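Local coordinates for protein KLLA0F20702p (Kluyveromyces lactis, PDB 5Y5A) that probably helps recruit telomerase to telomeres in yeast as an Est1 protein, captured here as a large N-terminal portion of the chain with a bound peptide, at residues I486-F491 / F496-F501; E504-M509 / P513-G518. All coordinates share one frame; numbering follows the deposited sequence.

Interaction 1. Residues I486-F491 / F496-F501; sequences IMLKEF and FTLSDF
Two backbone hydrogen bonds join Phe496 to residues 490 and 491, bringing the CA atoms of Glu490 and Phe496 within 3.6 Å. Glu490 N gives its hydrogen to Phe496 O at 2.8 Å, with a fairly straight N-H...O angle of 162°. Phe496 N returns a bond to Phe491 O at 2.9 Å. Glu490 and Phe491 are the last two residues of a type II beta turn that starts at Leu488, closed by Phe491 N and Leu488 O at 3.0 Å.

Glu490 and Phe496 also meet through their side chains. The Glu490 chain bends at chi2 (-77°) and brings OE1 to 3.7 Å from Phe496 CB. Its carboxylate plane is turned 69° from the ring plane. The ring itself is approached at its edge by the backbone of Glu490, with Phe496 CD1 3.5 Å from Glu490 O. Glu490 OE1 makes a salt bridge with Arg265 NE, and the Arg265 side chain also packs on Phe496. On the apolar side, Leu488 CD1 meets Leu498 CD2 at 4.1 Å.

The Lys489 side chain starts away from 496-501, and its NZ hydrogen-bonds to Leu516 O. Lys489 also makes a cation-pi contact with an aromatic side chain of the bound peptide, on which Glu490 and Thr497 pack through aromatic contacts too. A type II turn after helix 483-487 thus leads into a short loop closed by the Glu490-Phe496 and Phe496-Phe491 backbone bonds, and this loop lies in the peptide-binding site.

Interaction 2. Residues E504-M509 / P513-G518; sequences EKLLSM and PDRLVG
Arg515 and Met509 carry most of this contact, and Leu506 buries almost as much surface as Met509. The two side chains of the first pair cross at about a right angle. Met509 bends at chi3 (76°), and this brings its methyl carbon over one face of the Arg515 guanidinium. Met509 CE lies 3.4 Å from Arg515 NH2, displaced toward the rim of the group. Further back, Met509 CB is 3.6 Å from Arg515 NE. Met509 thus touches the group at two points, CB near NE and CE over the face, with the sulfur bowed away between them.

Arg515 reaches this place with a chain extended from CG to NE. Its polar end is held outside the two segments. NE bonds to Asp510 O and NH1 to Asp479 O, and these two bonds probably fix the rotation of the guanidinium whose face Met509 CE covers.

Leu506 makes a separate apolar patch. Its CD1 meets Leu516 CD2 at 4.0 Å, and the two leucines run antiparallel where these methyls meet. Leu506 CD2 also comes near the aliphatic part of Arg515, at 4.4 Å from CD. No hydrogen bond joins the two segments, so contact is by side chains alone.

Leu506 to Ser508 form a short 3-10 segment, with Lys505 O taking bonds from both N and OG of Ser508. On the other segment, Gly518 is the C-prime residue of a Schellman motif that ends helix 512-515. The contact packs this 3-10 turn against the end of that helix. Leu516 rests on Phe481 and on an aromatic side chain of the bound peptide, while Leu506 packs on an apolar side chain of the same peptide. Backbone bonds between Arg515 and Phe481 tie the helix to the loop before helix 483-487.

Interaction 1 closes before interaction 2 opens. Interaction 1 starts at the end of helix 483-487, and interaction 2 reaches helix 512-515, the next helix in the chain. Their centres are about 13 Å apart. They also touch directly. Ile486 CD1 packs against the backbone at the end of helix 512-515, 3.4 Å from Val517 C and 3.6 Å from Gly518 N. The centre of interaction 1 is nearer the chain centre, about 13 Å from it, while that of interaction 2 is about 22 Å from it. Both have residues against the bound peptide. Both probably contribute to one peptide-binding surface, consistent with docking of Cdc13.

Interaction 1. Residues I486-F491 / F496-F501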
ATOM      1  N   ILE A 486     -10.637   3.009  -3.019  1.00 46.92           N
ATOM      2  CA  ILE A 486     -10.172   3.268  -1.670  1.00 49.48           C
ATOM      3  C   ILE A 486      -8.764   2.721  -1.442  1.00 51.45           C
ATOM      4  O   ILE A 486      -7.912   3.402  -0.864  1.00 54.38           O
ATOM      5  CB  ILE A 486     -11.123   2.659  -0.631  1.00 50.94           C
ATOM      6  CG1 ILE A 486     -12.536   3.218  -0.814  1.00 50.57           C
ATOM      7  CG2 ILE A 486     -10.621   2.935   0.781  1.00 48.80           C
ATOM      8  CD1 ILE A 486     -13.587   2.500   0.011  1.00 46.19           C
ATOM      9  N   MET A 487      -8.522   1.499  -1.907  1.00 42.16           N
ATOM     10  CA  MET A 487      -7.232   0.849  -1.692  1.00 45.71           C
ATOM     11  C   MET A 487      -6.086   1.610  -2.348  1.00 45.89           C
ATOM     12  O   MET A 487      -4.986   1.667  -1.805  1.00 46.15           O
ATOM     13  CB  MET A 487      -7.269  -0.593  -2.208  1.00 40.08           C
ATOM     14  CG  MET A 487      -8.260  -1.464  -1.440  1.00 51.01           C
ATOM     15  SD  MET A 487      -8.648  -3.030  -2.246  1.00 64.43           S
ATOM     16  CE  MET A 487      -7.100  -3.900  -2.011  1.00 71.19           C
ATOM     17  N   LEU A 488      -6.356   2.214  -3.501  1.00 42.76           N
ATOM     18  CA  LEU A 488      -5.304   2.834  -4.304  1.00 44.39           C
ATOM     19  C   LEU A 488      -5.227   4.369  -4.218  1.00 49.57           C
ATOM     20  O   LEU A 488      -4.545   5.007  -5.036  1.00 46.52           O
ATOM     21  CB  LEU A 488      -5.484   2.413  -5.766  1.00 38.57           C
ATOM     22  CG  LEU A 488      -5.263   0.916  -6.021  1.00 39.63           C
ATOM     23  CD1 LEU A 488      -5.339   0.598  -7.509  1.00 40.95           C
ATOM     24  CD2 LEU A 488      -3.923   0.498  -5.467  1.00 40.03           C
ATOM     25  N   LYS A 489      -5.922   4.968  -3.252  1.00 43.66           N
ATOM     26  CA  LYS A 489      -5.855   6.423  -3.092  1.00 48.34           C
ATOM     27  C   LYS A 489      -4.402   6.849  -2.884  1.00 41.46           C
ATOM     28  O   LYS A 489      -3.701   6.249  -2.079  1.00 40.94           O
ATOM     29  CB  LYS A 489      -6.730   6.889  -1.925  1.00 47.20           C
ATOM     30  CG  LYS A 489      -8.210   6.693  -2.172  1.00 50.73           C
ATOM     31  CD  LYS A 489      -9.040   6.844  -0.911  1.00 48.95           C
ATOM     32  CE  LYS A 489      -9.241   8.301  -0.544  1.00 50.55           C
ATOM     33  NZ  LYS A 489     -10.335   8.448   0.461  1.00 45.82           N
ATOM     34  N   GLU A 490      -3.965   7.849  -3.651  1.00 42.00           N
ATOM     35  CA  GLU A 490      -2.600   8.409  -3.612  1.00 43.47           C
ATOM     36  C   GLU A 490      -1.504   7.473  -4.134  1.00 47.57           C
ATOM     37  O   GLU A 490      -0.312   7.746  -3.956  1.00 45.67           O
ATOM     38  CB  GLU A 490      -2.242   8.856  -2.193  1.00 36.92           C
ATOM     39  CG  GLU A 490      -3.255   9.806  -1.583  1.00 43.88           C
ATOM     40  CD  GLU A 490      -3.149  11.241  -2.098  1.00 52.00           C
ATOM     41  OE1 GLU A 490      -2.664  11.472  -3.233  1.00 55.04           O
ATOM     42  OE2 GLU A 490      -3.560  12.151  -1.348  1.00 56.36           O
ATOM     43  N   PHE A 491      -1.911   6.380  -4.777  1.00 43.36           N
ATOM     44  CA  PHE A 491      -0.987   5.486  -5.476  1.00 41.09           C
ATOM     45  C   PHE A 491      -0.472   6.164  -6.742  1.00 44.84           C
ATOM     46  O   PHE A 491      -1.250   6.441  -7.653  1.00 47.78           O
ATOM     47  CB  PHE A 491      -1.692   4.174  -5.820  1.00 40.30           C
ATOM     48  CG  PHE A 491      -0.791   3.088  -6.348  1.00 41.14           C
ATOM     49  CD1 PHE A 491       0.351   2.705  -5.656  1.00 39.31           C
ATOM     50  CD2 PHE A 491      -1.135   2.395  -7.505  1.00 36.98           C
ATOM     51  CE1 PHE A 491       1.157   1.672  -6.126  1.00 38.69           C
ATOM     52  CE2 PHE A 491      -0.338   1.363  -7.977  1.00 38.63           C
ATOM     53  CZ  PHE A 491       0.815   1.002  -7.281  1.00 38.12           C
ATOM     54  N   PHE A 496      -2.817   8.707  -8.435  1.00 50.70           N
ATOM     55  CA  PHE A 496      -3.326   9.086  -7.114  1.00 45.58           C
ATOM     56  C   PHE A 496      -4.827   8.864  -6.986  1.00 43.57           C
ATOM     57  O   PHE A 496      -5.369   8.888  -5.879  1.00 41.21           O
ATOM     58  CB  PHE A 496      -3.056  10.573  -6.836  1.00 41.94           C
ATOM     59  CG  PHE A 496      -1.617  10.963  -7.025  1.00 45.58           C
ATOM     60  CD1 PHE A 496      -0.603  10.182  -6.482  1.00 46.88           C
ATOM     61  CD2 PHE A 496      -1.269  12.085  -7.765  1.00 49.66           C
ATOM     62  CE1 PHE A 496       0.734  10.522  -6.656  1.00 41.19           C
ATOM     63  CE2 PHE A 496       0.075  12.432  -7.940  1.00 49.26           C
ATOM     64  CZ  PHE A 496       1.076  11.639  -7.380  1.00 38.19           C
ATOM     65  N   THR A 497      -5.497   8.635  -8.112  1.00 45.21           N
ATOM     66  CA  THR A 497      -6.923   8.310  -8.093  1.00 47.72           C
ATOM     67  C   THR A 497      -7.296   7.653  -9.433  1.00 47.58           C
ATOM     68  O   THR A 497      -6.810   8.062 -10.489  1.00 49.13           O
ATOM     69  CB  THR A 497      -7.831   9.534  -7.786  1.00 54.33           C
ATOM     70  OG1 THR A 497      -9.192   9.116  -7.648  1.00 58.19           O
ATOM     71  CG2 THR A 497      -7.723  10.604  -8.879  1.00 55.43           C
ATOM     72  N   LEU A 498      -8.121   6.609  -9.390  1.00 43.38           N
ATOM     73  CA  LEU A 498      -8.564   5.954 -10.624  1.00 41.60           C
ATOM     74  C   LEU A 498      -9.477   6.892 -11.415  1.00 48.88           C
ATOM     75  O   LEU A 498     -10.597   7.189 -10.996  1.00 51.93           O
ATOM     76  CB  LEU A 498      -9.286   4.640 -10.320  1.00 42.34           C
ATOM     77  CG  LEU A 498      -8.548   3.690  -9.375  1.00 43.76           C
ATOM     78  CD1 LEU A 498      -9.321   2.387  -9.175  1.00 40.10           C
ATOM     79  CD2 LEU A 498      -7.132   3.415  -9.879  1.00 41.93           C
ATOM     80  N   SER A 499      -8.997   7.349 -12.568  1.00 52.27           N
ATOM     81  CA  SER A 499      -9.681   8.391 -13.326  1.00 53.03           C
ATOM     82  C   SER A 499     -10.507   7.888 -14.531  1.00 53.63           C
ATOM     83  O   SER A 499     -10.694   8.626 -15.499  1.00 47.60           O
ATOM     84  CB  SER A 499      -8.652   9.419 -13.811  1.00 56.46           C
ATOM     85  OG  SER A 499      -7.687   8.811 -14.660  1.00 57.26           O
ATOM     86  N   ASP A 500     -10.999   6.651 -14.476  1.00 50.25           N
ATOM     87  CA  ASP A 500     -11.870   6.153 -15.540  1.00 48.73           C
ATOM     88  C   ASP A 500     -13.288   6.712 -15.396  1.00 48.03           C
ATOM     89  O   ASP A 500     -13.914   7.082 -16.382  1.00 49.81           O
ATOM     90  CB  ASP A 500     -11.900   4.624 -15.570  1.00 44.82           C
ATOM     91  CG  ASP A 500     -12.028   4.007 -14.186  1.00 50.44           C
ATOM     92  OD1 ASP A 500     -12.275   4.748 -13.209  1.00 56.38           O
ATOM     93  OD2 ASP A 500     -11.878   2.771 -14.080  1.00 51.19           O
ATOM     94  N   PHE A 501     -13.792   6.776 -14.170  1.00 48.46           N
ATOM     95  CA  PHE A 501     -15.038   7.485 -13.906  1.00 56.52           C
ATOM     96  C   PHE A 501     -14.809   8.985 -13.989  1.00 64.37           C
ATOM     97  O   PHE A 501     -13.672   9.449 -13.893  1.00 66.71           O
ATOM     98  CB  PHE A 501     -15.594   7.152 -12.519  1.00 53.50           C
ATOM     99  CG  PHE A 501     -16.214   5.795 -12.412  1.00 49.93           C
ATOM    100  CD1 PHE A 501     -17.536   5.588 -12.787  1.00 54.98           C
ATOM    101  CD2 PHE A 501     -15.488   4.730 -11.912  1.00 38.65           C
ATOM    102  CE1 PHE A 501     -18.118   4.336 -12.674  1.00 49.74           C
ATOM    103  CE2 PHE A 501     -16.056   3.482 -11.802  1.00 45.42           C
ATOM    104  CZ  PHE A 501     -17.374   3.281 -12.178  1.00 49.63           C
TER

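Interaction 2. Residues E504-M509 / P513-G518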
ATOM      1  N   GLU A 504     -16.071  14.177 -11.103  1.00 70.71           N
ATOM      2  CA  GLU A 504     -16.142  15.633 -11.105  1.00 77.95           C
ATOM      3  C   GLU A 504     -17.125  16.161 -10.069  1.00 75.52           C
ATOM      4  O   GLU A 504     -16.759  16.951  -9.205  1.00 75.32           O
ATOM      5  CB  GLU A 504     -16.545  16.118 -12.499  1.00 83.47           C
ATOM      6  CG  GLU A 504     -16.167  17.542 -12.831  1.00 87.44           C
ATOM      7  CD  GLU A 504     -16.611  17.933 -14.232  1.00 95.54           C
ATOM      8  OE1 GLU A 504     -17.215  17.084 -14.924  1.00 89.65           O
ATOM      9  OE2 GLU A 504     -16.362  19.085 -14.645  1.00106.65           O
ATOM     10  N   LYS A 505     -18.365  15.688 -10.146  1.00 72.10           N
ATOM     11  CA  LYS A 505     -19.440  16.183  -9.294  1.00 82.40           C
ATOM     12  C   LYS A 505     -19.351  15.777  -7.820  1.00 81.21           C
ATOM     13  O   LYS A 505     -20.014  16.389  -6.981  1.00 80.42           O
ATOM     14  CB  LYS A 505     -20.784  15.720  -9.850  1.00 92.92           C
ATOM     15  CG  LYS A 505     -20.956  14.215  -9.876  1.00 96.24           C
ATOM     16  CD  LYS A 505     -22.212  13.862 -10.639  1.00104.18           C
ATOM     17  CE  LYS A 505     -22.387  12.367 -10.771  1.00106.22           C
ATOM     18  NZ  LYS A 505     -23.357  12.065 -11.863  1.00110.50           N
ATOM     19  N   LEU A 506     -18.572  14.763  -7.497  1.00 75.74           N
ATOM     20  CA  LEU A 506     -18.478  14.324  -6.122  1.00 76.35           C
ATOM     21  C   LEU A 506     -18.076  15.420  -5.168  1.00 85.68           C
ATOM     22  O   LEU A 506     -18.525  15.470  -4.046  1.00 93.34           O
ATOM     23  CB  LEU A 506     -17.459  13.202  -6.003  1.00 71.38           C
ATOM     24  CG  LEU A 506     -17.875  11.798  -6.396  1.00 69.76           C
ATOM     25  CD1 LEU A 506     -17.032  10.781  -5.673  1.00 74.87           C
ATOM     26  CD2 LEU A 506     -19.328  11.600  -6.056  1.00 60.34           C
ATOM     27  N   LEU A 507     -17.211  16.300  -5.614  1.00 83.87           N
ATOM     28  CA  LEU A 507     -16.685  17.349  -4.749  1.00 87.86           C
ATOM     29  C   LEU A 507     -17.757  18.352  -4.331  1.00 92.92           C
ATOM     30  O   LEU A 507     -17.621  19.030  -3.311  1.00 94.44           O
ATOM     31  CB  LEU A 507     -15.527  18.070  -5.440  1.00 89.76           C
ATOM     32  CG  LEU A 507     -15.771  18.684  -6.818  1.00 89.20           C
ATOM     33  CD1 LEU A 507     -16.309  20.115  -6.727  1.00 92.56           C
ATOM     34  CD2 LEU A 507     -14.487  18.628  -7.634  1.00 87.10           C
ATOM     35  N   SER A 508     -18.818  18.448  -5.124  1.00 92.34           N
ATOM     36  CA  SER A 508     -19.913  19.355  -4.811  1.00 95.83           C
ATOM     37  C   SER A 508     -21.013  18.646  -4.021  1.00 94.17           C
ATOM     38  O   SER A 508     -22.030  19.251  -3.682  1.00 96.69           O
ATOM     39  CB  SER A 508     -20.480  19.968  -6.094  1.00 99.11           C
ATOM     40  OG  SER A 508     -21.056  18.975  -6.926  1.00100.29           O
ATOM     41  N   MET A 509     -20.802  17.367  -3.725  1.00 89.22           N
ATOM     42  CA  MET A 509     -21.778  16.592  -2.966  1.00 86.71           C
ATOM     43  C   MET A 509     -21.463  16.595  -1.467  1.00 86.08           C
ATOM     44  O   MET A 509     -20.349  16.921  -1.046  1.00 83.91           O
ATOM     45  CB  MET A 509     -21.847  15.153  -3.490  1.00 82.69           C
ATOM     46  CG  MET A 509     -22.289  15.046  -4.943  1.00 82.55           C
ATOM     47  SD  MET A 509     -22.263  13.355  -5.572  1.00111.64           S
ATOM     48  CE  MET A 509     -23.734  12.675  -4.807  1.00 98.58           C
ATOM     49  N   PRO A 513     -16.004  13.201   2.660  1.00 63.13           N
ATOM     50  CA  PRO A 513     -15.044  12.260   3.251  1.00 58.88           C
ATOM     51  C   PRO A 513     -15.574  10.837   3.342  1.00 56.23           C
ATOM     52  O   PRO A 513     -14.845   9.900   3.035  1.00 54.23           O
ATOM     53  CB  PRO A 513     -14.808  12.834   4.649  1.00 60.80           C
ATOM     54  CG  PRO A 513     -15.033  14.298   4.476  1.00 67.69           C
ATOM     55  CD  PRO A 513     -16.179  14.393   3.517  1.00 66.90           C
ATOM     56  N   ASP A 514     -16.828  10.678   3.748  1.00 61.93           N
ATOM     57  CA  ASP A 514     -17.425   9.350   3.821  1.00 60.41           C
ATOM     58  C   ASP A 514     -17.573   8.738   2.427  1.00 58.12           C
ATOM     59  O   ASP A 514     -17.368   7.534   2.256  1.00 56.50           O
ATOM     60  CB  ASP A 514     -18.777   9.400   4.538  1.00 62.95           C
ATOM     61  CG  ASP A 514     -18.633   9.380   6.054  1.00 70.63           C
ATOM     62  OD1 ASP A 514     -17.525   9.077   6.548  1.00 71.95           O
ATOM     63  OD2 ASP A 514     -19.629   9.652   6.755  1.00 75.83           O
ATOM     64  N   ARG A 515     -17.914   9.564   1.436  1.00 57.01           N
ATOM     65  CA  ARG A 515     -18.056   9.091   0.056  1.00 57.94           C
ATOM     66  C   ARG A 515     -16.775   8.483  -0.460  1.00 54.21           C
ATOM     67  O   ARG A 515     -16.796   7.495  -1.199  1.00 50.29           O
ATOM     68  CB  ARG A 515     -18.459  10.223  -0.890  1.00 60.20           C
ATOM     69  CG  ARG A 515     -19.800  10.806  -0.615  1.00 64.39           C
ATOM     70  CD  ARG A 515     -20.226  11.720  -1.741  1.00 62.38           C
ATOM     71  NE  ARG A 515     -21.560  12.232  -1.480  1.00 61.64           N
ATOM     72  CZ  ARG A 515     -22.667  11.533  -1.684  1.00 69.42           C
ATOM     73  NH1 ARG A 515     -22.588  10.296  -2.157  1.00 67.10           N
ATOM     74  NH2 ARG A 515     -23.850  12.074  -1.422  1.00 73.44           N
ATOM     75  N   LEU A 516     -15.661   9.098  -0.078  1.00 54.68           N
ATOM     76  CA  LEU A 516     -14.353   8.689  -0.576  1.00 57.35           C
ATOM     77  C   LEU A 516     -13.779   7.525   0.238  1.00 58.33           C
ATOM     78  O   LEU A 516     -12.655   7.101   0.003  1.00 55.71           O
ATOM     79  CB  LEU A 516     -13.388   9.879  -0.576  1.00 53.58           C
ATOM     80  CG  LEU A 516     -13.821  11.078  -1.443  1.00 57.14           C
ATOM     81  CD1 LEU A 516     -12.770  12.185  -1.457  1.00 53.13           C
ATOM     82  CD2 LEU A 516     -14.147  10.640  -2.861  1.00 55.88           C
ATOM     83  N   VAL A 517     -14.552   7.013   1.192  1.00 60.84           N
ATOM     84  CA  VAL A 517     -14.200   5.755   1.855  1.00 55.57           C
ATOM     85  C   VAL A 517     -15.358   4.767   1.775  1.00 51.02           C
ATOM     86  O   VAL A 517     -15.519   3.921   2.645  1.00 50.23           O
ATOM     87  CB  VAL A 517     -13.804   5.949   3.343  1.00 59.15           C
ATOM     88  CG1 VAL A 517     -12.446   6.637   3.455  1.00 52.53           C
ATOM     89  CG2 VAL A 517     -14.887   6.703   4.113  1.00 58.97           C
ATOM     90  N   GLY A 518     -16.165   4.895   0.724  1.00 57.87           N
ATOM     91  CA  GLY A 518     -17.215   3.939   0.423  1.00 59.84           C
ATOM     92  C   GLY A 518     -18.509   4.072   1.207  1.00 67.78           C
ATOM     93  O   GLY A 518     -19.415   3.257   1.037  1.00 68.32           O
TER